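Local coordinates for retropepsin-like aspartic endopeptidase domain-containing protein (Legionella pneumophila subsp. pneumophila str. Philadelphia 1, PDB 2PMA), which is of unknown function but is probably an endopeptidase of the retropepsin-like aspartic type, at residues T39-F51 and G58-V70. Sequence-based numbering, arbitrary orientation. Where two conformers were deposited one is given.
Sequences TEIEKKGIPYLRF and GDYSFEGEYVGKV. With FMT (formic acid), chain F.
Strand 46-51 pairs antiparallel with strand 58-70, L49 opposite G64 and F51 opposite F62, as the two arms of a beta hairpin of the curled mixed sheet, between strands 31-43 and 90-100. L49 and G64 exchange N-H...O bonds of 2.9 Å between L49 N and G64 O and between G64 N and L49 O; F51 and F62 exchange another two, and Y66 N bonds P47 O. A water bridges P47 O and Y66 O. On the face carrying R50 and E63, the guanidinium grips one carboxylate oxygen side-on: NE and NH2 of R50 each lie 3.2 Å from OE2 of E63, which is 11° out of the guanidinium plane. A bend at chi3 (-68°) turns the R50 head alongside E63. The carboxylate's other oxygen has a long, loosely defined salt bridge to K43, NZ to OE1 of E63 3.6 Å. This three-strand meander, with its type I' turn from K43 to I46, belongs to a mainly beta domain, consistent with the retropepsin-like fold. Y48 is sandwiched, K43 CD over the centre of one ring face and E65 CA over the other. On the L49 and F51 face, F62 CB sits over the F51 ring, 3.4 Å from CZ of F51, while the two phenyl planes are nearly parallel but slid apart. L49 CG lies over the Y66 ring, 3.9 Å from its centroid, and the E40 carboxylate is a polar group at that ring's edge. E65 N bonds O2 of a formate. On its other edge, strand 58-71 bonds strand 90-100: E65 pairs with L95, and V67 and G68 face V93 in a classic beta bulge.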
ATOM      1  N   THR A  39       8.443  11.237   8.853  1.00 28.84           N
ATOM      2  CA  THR A  39       8.461  12.106  10.038  0.50 30.14           C
ATOM      3  C   THR A  39       7.161  11.935  10.827  1.00 30.75           C
ATOM      4  O   THR A  39       6.097  11.786  10.233  1.00 29.98           O
ATOM      5  CB  THR A  39       8.635  13.614   9.659  0.50 30.79           C
ATOM      6  OG1 THR A  39       7.425  14.110   9.071  0.50 34.52           O
ATOM      7  CG2 THR A  39       9.788  13.808   8.654  0.50 29.42           C
ATOM      8  N   GLU A  40       7.237  11.957  12.152  1.00 30.56           N
ATOM      9  CA  GLU A  40       6.024  11.791  12.962  1.00 31.01           C
ATOM     10  C   GLU A  40       5.499  13.181  13.316  1.00 31.96           C
ATOM     11  O   GLU A  40       6.290  14.088  13.655  1.00 30.98           O
ATOM     12  CB  GLU A  40       6.346  10.994  14.230  1.00 32.45           C
ATOM     13  CG  GLU A  40       5.124  10.738  15.112  1.00 33.18           C
ATOM     14  CD  GLU A  40       5.338   9.708  16.226  1.00 35.17           C
ATOM     15  OE1 GLU A  40       4.319   9.318  16.823  1.00 39.78           O
ATOM     16  OE2 GLU A  40       6.491   9.293  16.513  1.00 40.94           O
ATOM     17  N   ILE A  41       4.187  13.370  13.199  1.00 30.95           N
ATOM     18  CA  ILE A  41       3.531  14.594  13.629  1.00 33.29           C
ATOM     19  C   ILE A  41       2.344  14.203  14.502  1.00 34.62           C
ATOM     20  O   ILE A  41       1.928  13.059  14.493  1.00 33.01           O
ATOM     21  CB  ILE A  41       3.076  15.445  12.430  1.00 33.02           C
ATOM     22  CG1 ILE A  41       2.097  14.659  11.568  1.00 34.00           C
ATOM     23  CG2 ILE A  41       4.292  15.922  11.607  1.00 36.65           C
ATOM     24  CD1 ILE A  41       1.414  15.491  10.496  1.00 38.84           C
ATOM     25  N   GLU A  42       1.816  15.151  15.265  1.00 36.04           N
ATOM     26  CA  GLU A  42       0.596  14.900  16.028  1.00 38.86           C
ATOM     27  C   GLU A  42      -0.480  15.851  15.552  1.00 39.27           C
ATOM     28  O   GLU A  42      -0.234  17.055  15.429  1.00 39.97           O
ATOM     29  CB  GLU A  42       0.838  15.084  17.531  1.00 39.98           C
ATOM     30  CG  GLU A  42       0.742  13.783  18.342  1.00 45.30           C
ATOM     31  CD  GLU A  42       2.038  12.964  18.356  1.00 52.34           C
ATOM     32  OE1 GLU A  42       3.018  13.332  17.663  1.00 56.63           O
ATOM     33  OE2 GLU A  42       2.073  11.939  19.076  1.00 55.00           O
ATOM     34  N   LYS A  43      -1.648  15.307  15.227  1.00 39.22           N
ATOM     35  CA  LYS A  43      -2.814  16.111  14.951  1.00 39.32           C
ATOM     36  C   LYS A  43      -3.809  15.842  16.089  1.00 39.22           C
ATOM     37  O   LYS A  43      -4.360  14.754  16.213  1.00 37.64           O
ATOM     38  CB  LYS A  43      -3.389  15.754  13.581  1.00 40.37           C
ATOM     39  CG  LYS A  43      -2.390  15.985  12.424  1.00 41.77           C
ATOM     40  CD  LYS A  43      -2.924  15.386  11.129  1.00 45.95           C
ATOM     41  CE  LYS A  43      -2.331  16.075   9.924  1.00 48.22           C
ATOM     42  NZ  LYS A  43      -2.801  17.483   9.821  1.00 52.18           N
ATOM     43  N   LYS A  44      -3.978  16.830  16.959  1.00 38.80           N
ATOM     44  CA  LYS A  44      -4.901  16.713  18.092  1.00 38.81           C
ATOM     45  C   LYS A  44      -4.618  15.492  18.963  1.00 37.54           C
ATOM     46  O   LYS A  44      -5.535  14.772  19.388  1.00 37.51           O
ATOM     47  CB  LYS A  44      -6.358  16.724  17.608  1.00 39.40           C
ATOM     48  CG  LYS A  44      -6.736  18.029  16.913  1.00 43.00           C
ATOM     49  CD  LYS A  44      -8.169  18.440  17.243  1.00 46.79           C
ATOM     50  CE  LYS A  44      -8.589  19.648  16.400  1.00 49.52           C
ATOM     51  NZ  LYS A  44      -9.995  19.510  15.897  1.00 50.81           N
ATOM     52  N   GLY A  45      -3.340  15.257  19.223  1.00 36.23           N
ATOM     53  CA  GLY A  45      -2.928  14.159  20.083  1.00 35.02           C
ATOM     54  C   GLY A  45      -2.955  12.823  19.373  1.00 34.23           C
ATOM     55  O   GLY A  45      -2.675  11.792  20.001  1.00 35.44           O
ATOM     56  N   ILE A  46      -3.296  12.817  18.077  1.00 31.46           N
ATOM     57  CA  ILE A  46      -3.234  11.583  17.271  1.00 30.05           C
ATOM     58  C   ILE A  46      -1.967  11.574  16.402  1.00 29.95           C
ATOM     59  O   ILE A  46      -1.744  12.538  15.639  1.00 29.79           O
ATOM     60  CB  ILE A  46      -4.453  11.432  16.349  1.00 30.16           C
ATOM     61  CG1 ILE A  46      -5.758  11.492  17.160  1.00 30.06           C
ATOM     62  CG2 ILE A  46      -4.373  10.112  15.531  1.00 27.89           C
ATOM     63  CD1 ILE A  46      -6.969  11.302  16.296  1.00 30.27           C
ATOM     64  N   PRO A  47      -1.150  10.503  16.509  1.00 29.07           N
ATOM     65  CA  PRO A  47       0.062  10.435  15.710  1.00 28.39           C
ATOM     66  C   PRO A  47      -0.232  10.113  14.240  1.00 26.74           C
ATOM     67  O   PRO A  47      -1.051   9.228  13.926  1.00 26.28           O
ATOM     68  CB  PRO A  47       0.872   9.301  16.359  1.00 28.09           C
ATOM     69  CG  PRO A  47      -0.127   8.417  16.967  1.00 31.58           C
ATOM     70  CD  PRO A  47      -1.303   9.315  17.383  1.00 30.11           C
ATOM     71  N   TYR A  48       0.451  10.858  13.377  1.00 26.38           N
ATOM     72  CA  TYR A  48       0.419  10.643  11.947  1.00 26.15           C
ATOM     73  C   TYR A  48       1.876  10.547  11.556  1.00 25.43           C
ATOM     74  O   TYR A  48       2.757  11.149  12.238  1.00 26.13           O
ATOM     75  CB  TYR A  48      -0.199  11.867  11.223  1.00 27.22           C
ATOM     76  CG  TYR A  48      -1.706  11.839  11.215  1.00 28.72           C
ATOM     77  CD1 TYR A  48      -2.405  11.554  10.044  1.00 29.37           C
ATOM     78  CD2 TYR A  48      -2.437  12.071  12.395  1.00 32.57           C
ATOM     79  CE1 TYR A  48      -3.811  11.508  10.025  1.00 30.77           C
ATOM     80  CE2 TYR A  48      -3.841  12.016  12.387  1.00 31.54           C
ATOM     81  CZ  TYR A  48      -4.507  11.735  11.197  1.00 31.37           C
ATOM     82  OH  TYR A  48      -5.893  11.677  11.196  1.00 34.21           O
ATOM     83  N   LEU A  49       2.138   9.864  10.438  1.00 24.60           N
ATOM     84  CA  LEU A  49       3.446   9.967   9.790  1.00 24.56           C
ATOM     85  C   LEU A  49       3.288  10.704   8.463  1.00 25.19           C
ATOM     86  O   LEU A  49       2.315  10.465   7.716  1.00 25.51           O
ATOM     87  CB  LEU A  49       4.003   8.566   9.522  1.00 26.52           C
ATOM     88  CG  LEU A  49       4.267   7.682  10.743  1.00 26.64           C
ATOM     89  CD1 LEU A  49       4.985   6.470  10.241  1.00 28.57           C
ATOM     90  CD2 LEU A  49       5.171   8.414  11.785  1.00 27.29           C
ATOM     91  N   ARG A  50       4.203  11.624   8.204  1.00 24.28           N
ATOM     92  CA  ARG A  50       4.340  12.226   6.874  1.00 26.60           C
ATOM     93  C   ARG A  50       5.440  11.438   6.193  1.00 25.32           C
ATOM     94  O   ARG A  50       6.468  11.112   6.815  1.00 26.57           O
ATOM     95  CB  ARG A  50       4.755  13.686   7.004  1.00 26.63           C
ATOM     96  CG  ARG A  50       4.872  14.444   5.695  1.00 32.19           C
ATOM     97  CD  ARG A  50       5.391  15.891   5.975  1.00 34.52           C
ATOM     98  NE  ARG A  50       4.369  16.666   6.693  1.00 46.99           N
ATOM     99  CZ  ARG A  50       4.612  17.587   7.627  1.00 52.27           C
ATOM    100  NH1 ARG A  50       5.865  17.862   8.011  1.00 55.64           N
ATOM    101  NH2 ARG A  50       3.593  18.234   8.194  1.00 54.44           N
ATOM    102  N   PHE A  51       5.232  11.110   4.925  1.00 25.09           N
ATOM    103  CA  PHE A  51       6.219  10.341   4.206  1.00 24.79           C
ATOM    104  C   PHE A  51       6.147  10.630   2.718  1.00 25.64           C
ATOM    105  O   PHE A  51       5.106  11.118   2.207  1.00 25.28           O
ATOM    106  CB  PHE A  51       6.004   8.819   4.478  1.00 23.96           C
ATOM    107  CG  PHE A  51       4.636   8.287   4.067  1.00 26.51           C
ATOM    108  CD1 PHE A  51       3.532   8.342   4.949  1.00 27.01           C
ATOM    109  CD2 PHE A  51       4.461   7.701   2.804  1.00 27.26           C
ATOM    110  CE1 PHE A  51       2.281   7.835   4.588  1.00 28.68           C
ATOM    111  CE2 PHE A  51       3.228   7.204   2.411  1.00 26.81           C
ATOM    112  CZ  PHE A  51       2.113   7.245   3.302  1.00 26.95           C
ATOM    113  N   GLY A  58       8.766  11.654 -10.119  1.00 28.00           N
ATOM    114  CA  GLY A  58       8.976  12.501  -8.969  1.00 25.24           C
ATOM    115  C   GLY A  58       8.387  11.998  -7.664  1.00 24.26           C
ATOM    116  O   GLY A  58       7.910  10.844  -7.556  1.00 24.70           O
ATOM    117  N   ASP A  59       8.425  12.865  -6.664  1.00 23.31           N
ATOM    118  CA  ASP A  59       8.099  12.463  -5.293  1.00 24.24           C
ATOM    119  C   ASP A  59       6.652  12.891  -4.974  1.00 23.67           C
ATOM    120  O   ASP A  59       6.228  13.994  -5.418  1.00 22.89           O
ATOM    121  CB  ASP A  59       9.011  13.223  -4.307  1.00 24.44           C
ATOM    122  CG  ASP A  59      10.475  12.814  -4.374  1.00 30.49           C
ATOM    123  OD1 ASP A  59      10.766  11.650  -4.660  1.00 31.48           O
ATOM    124  OD2 ASP A  59      11.340  13.683  -4.091  1.00 33.79           O
ATOM    125  N   TYR A  60       5.933  12.073  -4.168  1.00 22.16           N
ATOM    126  CA  TYR A  60       4.546  12.373  -3.723  1.00 23.51           C
ATOM    127  C   TYR A  60       4.519  12.283  -2.202  1.00 23.69           C
ATOM    128  O   TYR A  60       4.867  11.237  -1.663  1.00 25.13           O
ATOM    129  CB  TYR A  60       3.504  11.354  -4.299  1.00 22.94           C
ATOM    130  CG  TYR A  60       3.465  11.456  -5.866  1.00 28.59           C
ATOM    131  CD1 TYR A  60       2.450  12.177  -6.512  1.00 31.53           C
ATOM    132  CD2 TYR A  60       4.489  10.921  -6.648  1.00 22.33           C
ATOM    133  CE1 TYR A  60       2.478  12.342  -7.959  1.00 28.79           C
ATOM    134  CE2 TYR A  60       4.506  11.037  -8.063  1.00 24.25           C
ATOM    135  CZ  TYR A  60       3.479  11.758  -8.699  1.00 27.85           C
ATOM    136  OH  TYR A  60       3.469  11.923 -10.061  1.00 27.83           O
ATOM    137  N   SER A  61       4.011  13.335  -1.565  1.00 23.56           N
ATOM    138  CA  SER A  61       3.989  13.405  -0.105  1.00 25.92           C
ATOM    139  C   SER A  61       2.603  12.988   0.413  1.00 25.74           C
ATOM    140  O   SER A  61       1.543  13.402  -0.161  1.00 24.43           O
ATOM    141  CB  SER A  61       4.367  14.828   0.335  1.00 28.05           C
ATOM    142  OG  SER A  61       4.465  14.877   1.758  1.00 33.72           O
ATOM    143  N   PHE A  62       2.601  12.155   1.465  1.00 24.90           N
ATOM    144  CA  PHE A  62       1.360  11.724   2.089  1.00 25.54           C
ATOM    145  C   PHE A  62       1.425  11.942   3.596  1.00 26.20           C
ATOM    146  O   PHE A  62       2.516  12.025   4.171  1.00 25.52           O
ATOM    147  CB  PHE A  62       1.191  10.218   1.863  1.00 24.90           C
ATOM    148  CG  PHE A  62       0.954   9.837   0.436  1.00 25.02           C
ATOM    149  CD1 PHE A  62      -0.354   9.653  -0.016  1.00 25.48           C
ATOM    150  CD2 PHE A  62       2.019   9.678  -0.450  1.00 23.11           C
ATOM    151  CE1 PHE A  62      -0.625   9.318  -1.353  1.00 26.31           C
ATOM    152  CE2 PHE A  62       1.774   9.312  -1.782  1.00 25.41           C
ATOM    153  CZ  PHE A  62       0.433   9.130  -2.237  1.00 25.33           C
ATOM    154  N   GLU A  63       0.252  11.967   4.237  1.00 26.78           N
ATOM    155  CA  GLU A  63       0.201  11.792   5.704  1.00 29.14           C
ATOM    156  C   GLU A  63      -0.766  10.635   5.974  1.00 28.38           C
ATOM    157  O   GLU A  63      -1.799  10.470   5.272  1.00 28.68           O
ATOM    158  CB  GLU A  63      -0.259  13.064   6.409  1.00 29.77           C
ATOM    159  CG  GLU A  63       0.686  14.264   6.133  1.00 33.65           C
ATOM    160  CD  GLU A  63       0.350  15.502   6.973  1.00 35.89           C
ATOM    161  OE1 GLU A  63      -0.748  15.517   7.550  1.00 41.45           O
ATOM    162  OE2 GLU A  63       1.199  16.440   7.034  1.00 44.26           O
ATOM    163  N   GLY A  64      -0.442   9.817   6.954  1.00 26.38           N
ATOM    164  CA  GLY A  64      -1.318   8.693   7.295  1.00 25.83           C
ATOM    165  C   GLY A  64      -1.317   8.484   8.797  1.00 25.07           C
ATOM    166  O   GLY A  64      -0.305   8.711   9.443  1.00 24.40           O
ATOM    167  N   GLU A  65      -2.454   8.040   9.331  1.00 25.09           N
ATOM    168  CA  GLU A  65      -2.564   7.733  10.748  1.00 24.84           C
ATOM    169  C   GLU A  65      -1.537   6.668  11.096  1.00 24.45           C
ATOM    170  O   GLU A  65      -1.438   5.676  10.397  1.00 24.25           O
ATOM    171  CB  GLU A  65      -3.968   7.200  11.040  1.00 26.15           C
ATOM    172  CG  GLU A  65      -5.027   8.271  10.935  1.00 29.91           C
ATOM    173  CD  GLU A  65      -6.408   7.648  10.982  1.00 32.59           C
ATOM    174  OE1 GLU A  65      -7.069   7.619   9.933  1.00 34.44           O
ATOM    175  OE2 GLU A  65      -6.761   7.136  12.061  1.00 31.64           O
ATOM    176  N   TYR A  66      -0.810   6.852  12.203  1.00 24.85           N
ATOM    177  CA  TYR A  66       0.279   5.958  12.598  1.00 26.23           C
ATOM    178  C   TYR A  66      -0.346   4.957  13.556  1.00 27.36           C
ATOM    179  O   TYR A  66      -0.739   5.322  14.700  1.00 27.53           O
ATOM    180  CB  TYR A  66       1.365   6.784  13.302  1.00 26.78           C
ATOM    181  CG  TYR A  66       2.694   6.092  13.633  1.00 28.41           C
ATOM    182  CD1 TYR A  66       3.702   6.804  14.321  1.00 29.18           C
ATOM    183  CD2 TYR A  66       2.957   4.766  13.274  1.00 27.19           C
ATOM    184  CE1 TYR A  66       4.959   6.198  14.623  1.00 31.43           C
ATOM    185  CE2 TYR A  66       4.200   4.133  13.609  1.00 25.60           C
ATOM    186  CZ  TYR A  66       5.180   4.866  14.268  1.00 30.35           C
ATOM    187  OH  TYR A  66       6.400   4.272  14.566  1.00 31.66           O
ATOM    188  N   VAL A  67      -0.475   3.714  13.101  1.00 26.29           N
ATOM    189  CA  VAL A  67      -1.279   2.753  13.858  1.00 29.15           C
ATOM    190  C   VAL A  67      -0.498   1.630  14.522  1.00 30.83           C
ATOM    191  O   VAL A  67      -1.080   0.819  15.269  1.00 32.18           O
ATOM    192  CB  VAL A  67      -2.494   2.222  13.057  1.00 29.37           C
ATOM    193  CG1 VAL A  67      -3.431   3.383  12.670  1.00 30.76           C
ATOM    194  CG2 VAL A  67      -2.055   1.454  11.794  1.00 29.66           C
ATOM    195  N   GLY A  68       0.806   1.569  14.299  1.00 31.03           N
ATOM    196  CA  GLY A  68       1.601   0.538  15.002  1.00 32.66           C
ATOM    197  C   GLY A  68       2.938   0.326  14.328  1.00 32.05           C
ATOM    198  O   GLY A  68       3.286   1.032  13.411  1.00 27.39           O
ATOM    199  N   LYS A  69       3.687  -0.654  14.820  1.00 33.57           N
ATOM    200  CA  LYS A  69       4.946  -1.045  14.198  1.00 34.60           C
ATOM    201  C   LYS A  69       4.881  -2.541  14.054  1.00 35.09           C
ATOM    202  O   LYS A  69       4.222  -3.233  14.860  1.00 37.28           O
ATOM    203  CB  LYS A  69       6.114  -0.697  15.093  1.00 35.57           C
ATOM    204  CG  LYS A  69       6.585   0.701  15.038  1.00 38.64           C
ATOM    205  CD  LYS A  69       7.723   0.856  16.028  1.00 43.23           C
ATOM    206  CE  LYS A  69       8.243   2.267  16.097  1.00 45.44           C
ATOM    207  NZ  LYS A  69       9.275   2.369  17.202  1.00 49.83           N
ATOM    208  N   VAL A  70       5.536  -3.073  13.046  1.00 34.43           N
ATOM    209  CA  VAL A  70       5.585  -4.525  12.897  1.00 35.20           C
ATOM    210  C   VAL A  70       6.994  -4.941  12.580  1.00 35.48           C
ATOM    211  O   VAL A  70       7.740  -4.199  11.950  1.00 32.26           O
ATOM    212  CB  VAL A  70       4.657  -5.057  11.786  1.00 35.56           C
ATOM    213  CG1 VAL A  70       3.203  -4.917  12.195  1.00 38.92           C
ATOM    214  CG2 VAL A  70       4.927  -4.363  10.464  1.00 35.86           C
TER
HETATM  215  C   FMT F 302      -5.687   8.303   6.676  1.00 38.18           C
HETATM  216  O1  FMT F 302      -6.922   8.037   6.883  1.00 40.43           O
HETATM  217  O2  FMT F 302      -4.731   8.004   7.437  1.00 31.80           O
HETATM  218  O   HOH W   1      -2.851   7.153  14.870  1.00 28.56           O